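Local coordinates for cysteine hydrolase (Staphylococcus aureus, PDB 6KUA) that hydrolyses nicotinamide to nicotinic acid and ammonia as a nicotinamidase of the isochorismatase-like family of cysteine hydrolases, at the interface of chains A and B. Numbering follows the deposited sequence. Chains: chain A/B, Cysteine hydrolase.

The interface of chains A and B. Residues chain A 106, 108, 139-140, 143; chain B 143, 147, 173, 178.
The imidazole of A:His140 carries B:Ile143 on one face and meets B:His173, B:Leu178 and a water at its edge, where two copies of this isochorismatase-family nicotinamidase come together. On the face, the methyl CD1 of B:Ile143 stands 3.8 Å from the ring centroid of A:His140, a CH-pi contact displaced toward the rim. At the edge, A:His140 NE2 and B:His173 NE2 lie 2.9 Å apart in a hydrogen bond that is almost straight, 175° at the hydrogen. The two histidines come tip to tip with their planes turned 60° from each other. One nitrogen must donate and the other accept, but the direction of the bond is not decided, since protonation states are not seen. The remaining ring nitrogen, A:His140 ND1, bonds water 1 at 2.9 Å, so both nitrogens are engaged and rotation of the ring is probably restrained. The methyl CD2 of B:Leu178 also touches this edge, 3.8 Å from A:His140 CE1.

The A/B interface is two-fold symmetric, and this patch, with its twin, is part of it; helix 137-147 of each chain contributes largely, and whether the pairing is biological remains an inference. In B:Ile143, CG1 lies anti to the carbonyl carbon (chi1 -68°) and CG2 anti to the backbone N. This leaves CG2 toward the ND1/CE1 side of A:His140, 3.5 Å from ND1, while CG1 carries CD1 on toward the ring face and CD1 of A:Ile143, met tip to tip at 3.6 Å.

Beside this apolar contact, water 1 joins the ring to B:Asn147, whose amide oxygen OD1 lies 2.6 Å from it, and to the backbone N of A:Asp108. The water thus links side chain and main chain of A to an amide of B. A:Arg106 and B:Asn147 run antiparallel alongside one another; water 2 sits in the guanidinium plane, bonded by NE and NH1, and its link to B:Asn147 O is long at 3.3 Å.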
ATOM      1  N   ARG A 106       9.911  -0.837  -9.821  1.00 22.47           N
ATOM      2  CA  ARG A 106      10.419   0.490  -9.478  1.00 22.21           C
ATOM      3  C   ARG A 106      11.716   0.330  -8.695  1.00 20.38           C
ATOM      4  O   ARG A 106      12.159  -0.788  -8.409  1.00 23.07           O
ATOM      5  CB  ARG A 106       9.388   1.302  -8.676  1.00 21.00           C
ATOM      6  CG  ARG A 106       8.059   1.619  -9.407  1.00 24.01           C
ATOM      7  CD  ARG A 106       8.232   2.514 -10.644  1.00 30.56           C
ATOM      8  NE  ARG A 106       6.958   2.778 -11.331  1.00 28.01           N
ATOM      9  CZ  ARG A 106       6.497   2.081 -12.378  1.00 35.96           C
ATOM     10  NH1 ARG A 106       5.327   2.398 -12.927  1.00 33.51           N
ATOM     11  NH2 ARG A 106       7.194   1.062 -12.884  1.00 30.25           N
ATOM     12  N   ASP A 108      12.103   1.046  -5.560  1.00 17.60           N
ATOM     13  CA  ASP A 108      11.748   0.553  -4.231  1.00 17.39           C
ATOM     14  C   ASP A 108      11.404  -0.930  -4.298  1.00 17.24           C
ATOM     15  O   ASP A 108      10.437  -1.321  -4.955  1.00 19.79           O
ATOM     16  CB  ASP A 108      10.570   1.372  -3.698  1.00 19.73           C
ATOM     17  CG  ASP A 108       9.993   0.848  -2.374  1.00 23.59           C
ATOM     18  OD1 ASP A 108      10.514  -0.122  -1.760  1.00 23.34           O
ATOM     19  OD2 ASP A 108       8.982   1.446  -1.935  1.00 25.36           O
ATOM     20  N   LEU A 139      18.129   3.470  -1.194  1.00 19.64           N
ATOM     21  CA  LEU A 139      17.434   4.518  -0.446  1.00 18.39           C
ATOM     22  C   LEU A 139      15.924   4.311  -0.483  1.00 16.12           C
ATOM     23  O   LEU A 139      15.254   4.341   0.556  1.00 16.98           O
ATOM     24  CB  LEU A 139      17.796   5.897  -1.025  1.00 18.42           C
ATOM     25  CG  LEU A 139      16.884   7.061  -0.604  1.00 18.11           C
ATOM     26  CD1 LEU A 139      17.186   7.468   0.820  1.00 15.54           C
ATOM     27  CD2 LEU A 139      17.008   8.287  -1.547  1.00 16.42           C
ATOM     28  N   HIS A 140      15.367   4.116  -1.684  1.00 15.63           N
ATOM     29  CA  HIS A 140      13.926   3.915  -1.807  1.00 17.42           C
ATOM     30  C   HIS A 140      13.481   2.665  -1.056  1.00 16.59           C
ATOM     31  O   HIS A 140      12.423   2.660  -0.414  1.00 18.42           O
ATOM     32  CB  HIS A 140      13.523   3.826  -3.282  1.00 12.91           C
ATOM     33  CG  HIS A 140      13.621   5.130  -4.023  1.00 18.97           C
ATOM     34  ND1 HIS A 140      12.739   5.477  -5.024  1.00 17.84           N
ATOM     35  CD2 HIS A 140      14.505   6.157  -3.930  1.00 18.71           C
ATOM     36  CE1 HIS A 140      13.070   6.661  -5.514  1.00 19.08           C
ATOM     37  NE2 HIS A 140      14.133   7.098  -4.866  1.00 17.49           N
ATOM     38  N   ILE A 143      13.560   3.455   2.727  1.00 17.32           N
ATOM     39  CA  ILE A 143      12.460   4.313   3.165  1.00 17.67           C
ATOM     40  C   ILE A 143      11.182   3.507   3.352  1.00 18.87           C
ATOM     41  O   ILE A 143      10.463   3.685   4.342  1.00 19.07           O
ATOM     42  CB  ILE A 143      12.251   5.468   2.169  1.00 19.95           C
ATOM     43  CG1 ILE A 143      13.414   6.451   2.270  1.00 16.19           C
ATOM     44  CG2 ILE A 143      10.905   6.161   2.444  1.00 18.92           C
ATOM     45  CD1 ILE A 143      13.533   7.349   1.093  1.00 15.76           C
TER
ATOM     46  N   ILE B 143       8.881  10.644  -3.534  1.00 16.70           N
ATOM     47  CA  ILE B 143       9.097   9.254  -3.941  1.00 15.76           C
ATOM     48  C   ILE B 143       7.780   8.497  -4.001  1.00 18.67           C
ATOM     49  O   ILE B 143       7.525   7.737  -4.945  1.00 21.64           O
ATOM     50  CB  ILE B 143      10.091   8.557  -2.987  1.00 19.97           C
ATOM     51  CG1 ILE B 143      11.480   9.160  -3.157  1.00 20.51           C
ATOM     52  CG2 ILE B 143      10.110   7.044  -3.250  1.00 18.06           C
ATOM     53  CD1 ILE B 143      12.492   8.687  -2.097  1.00 18.22           C
ATOM     54  N   ASN B 147       6.245   6.775  -7.333  1.00 21.17           N
ATOM     55  CA  ASN B 147       5.827   5.379  -7.394  1.00 24.86           C
ATOM     56  C   ASN B 147       4.366   5.250  -7.794  1.00 23.04           C
ATOM     57  O   ASN B 147       3.987   4.304  -8.491  1.00 24.94           O
ATOM     58  CB  ASN B 147       6.036   4.715  -6.034  1.00 22.96           C
ATOM     59  CG  ASN B 147       7.475   4.370  -5.771  1.00 23.43           C
ATOM     60  OD1 ASN B 147       8.288   4.324  -6.690  1.00 19.40           O
ATOM     61  ND2 ASN B 147       7.800   4.108  -4.499  1.00 22.82           N
ATOM     62  N   HIS B 173      18.053  14.626  -7.315  1.00 23.29           N
ATOM     63  CA  HIS B 173      17.346  13.350  -7.293  1.00 21.39           C
ATOM     64  C   HIS B 173      15.971  13.492  -7.930  1.00 20.69           C
ATOM     65  O   HIS B 173      15.576  12.669  -8.764  1.00 20.92           O
ATOM     66  CB  HIS B 173      17.229  12.821  -5.857  1.00 19.84           C
ATOM     67  CG  HIS B 173      16.629  11.450  -5.760  1.00 20.48           C
ATOM     68  ND1 HIS B 173      17.356  10.297  -5.977  1.00 20.10           N
ATOM     69  CD2 HIS B 173      15.373  11.045  -5.446  1.00 17.48           C
ATOM     70  CE1 HIS B 173      16.577   9.245  -5.787  1.00 20.21           C
ATOM     71  NE2 HIS B 173      15.367   9.671  -5.477  1.00 15.70           N
ATOM     72  N   LEU B 178      13.367  10.872 -10.421  1.00 22.84           N
ATOM     73  CA  LEU B 178      11.912  10.894 -10.347  1.00 24.78           C
ATOM     74  C   LEU B 178      11.280  11.539 -11.574  1.00 28.97           C
ATOM     75  O   LEU B 178      10.047  11.608 -11.657  1.00 24.73           O
ATOM     76  CB  LEU B 178      11.448  11.618  -9.072  1.00 21.61           C
ATOM     77  CG  LEU B 178      12.061  11.154  -7.734  1.00 21.39           C
ATOM     78  CD1 LEU B 178      11.247  11.629  -6.553  1.00 19.45           C
ATOM     79  CD2 LEU B 178      12.246   9.643  -7.671  1.00 17.96           C
TER
HETATM   80  O   HOH W   1      10.787   3.671  -6.249  1.00 20.14           O
HETATM   81  O   HOH W   2       5.272   4.686 -11.465  1.00 32.32           O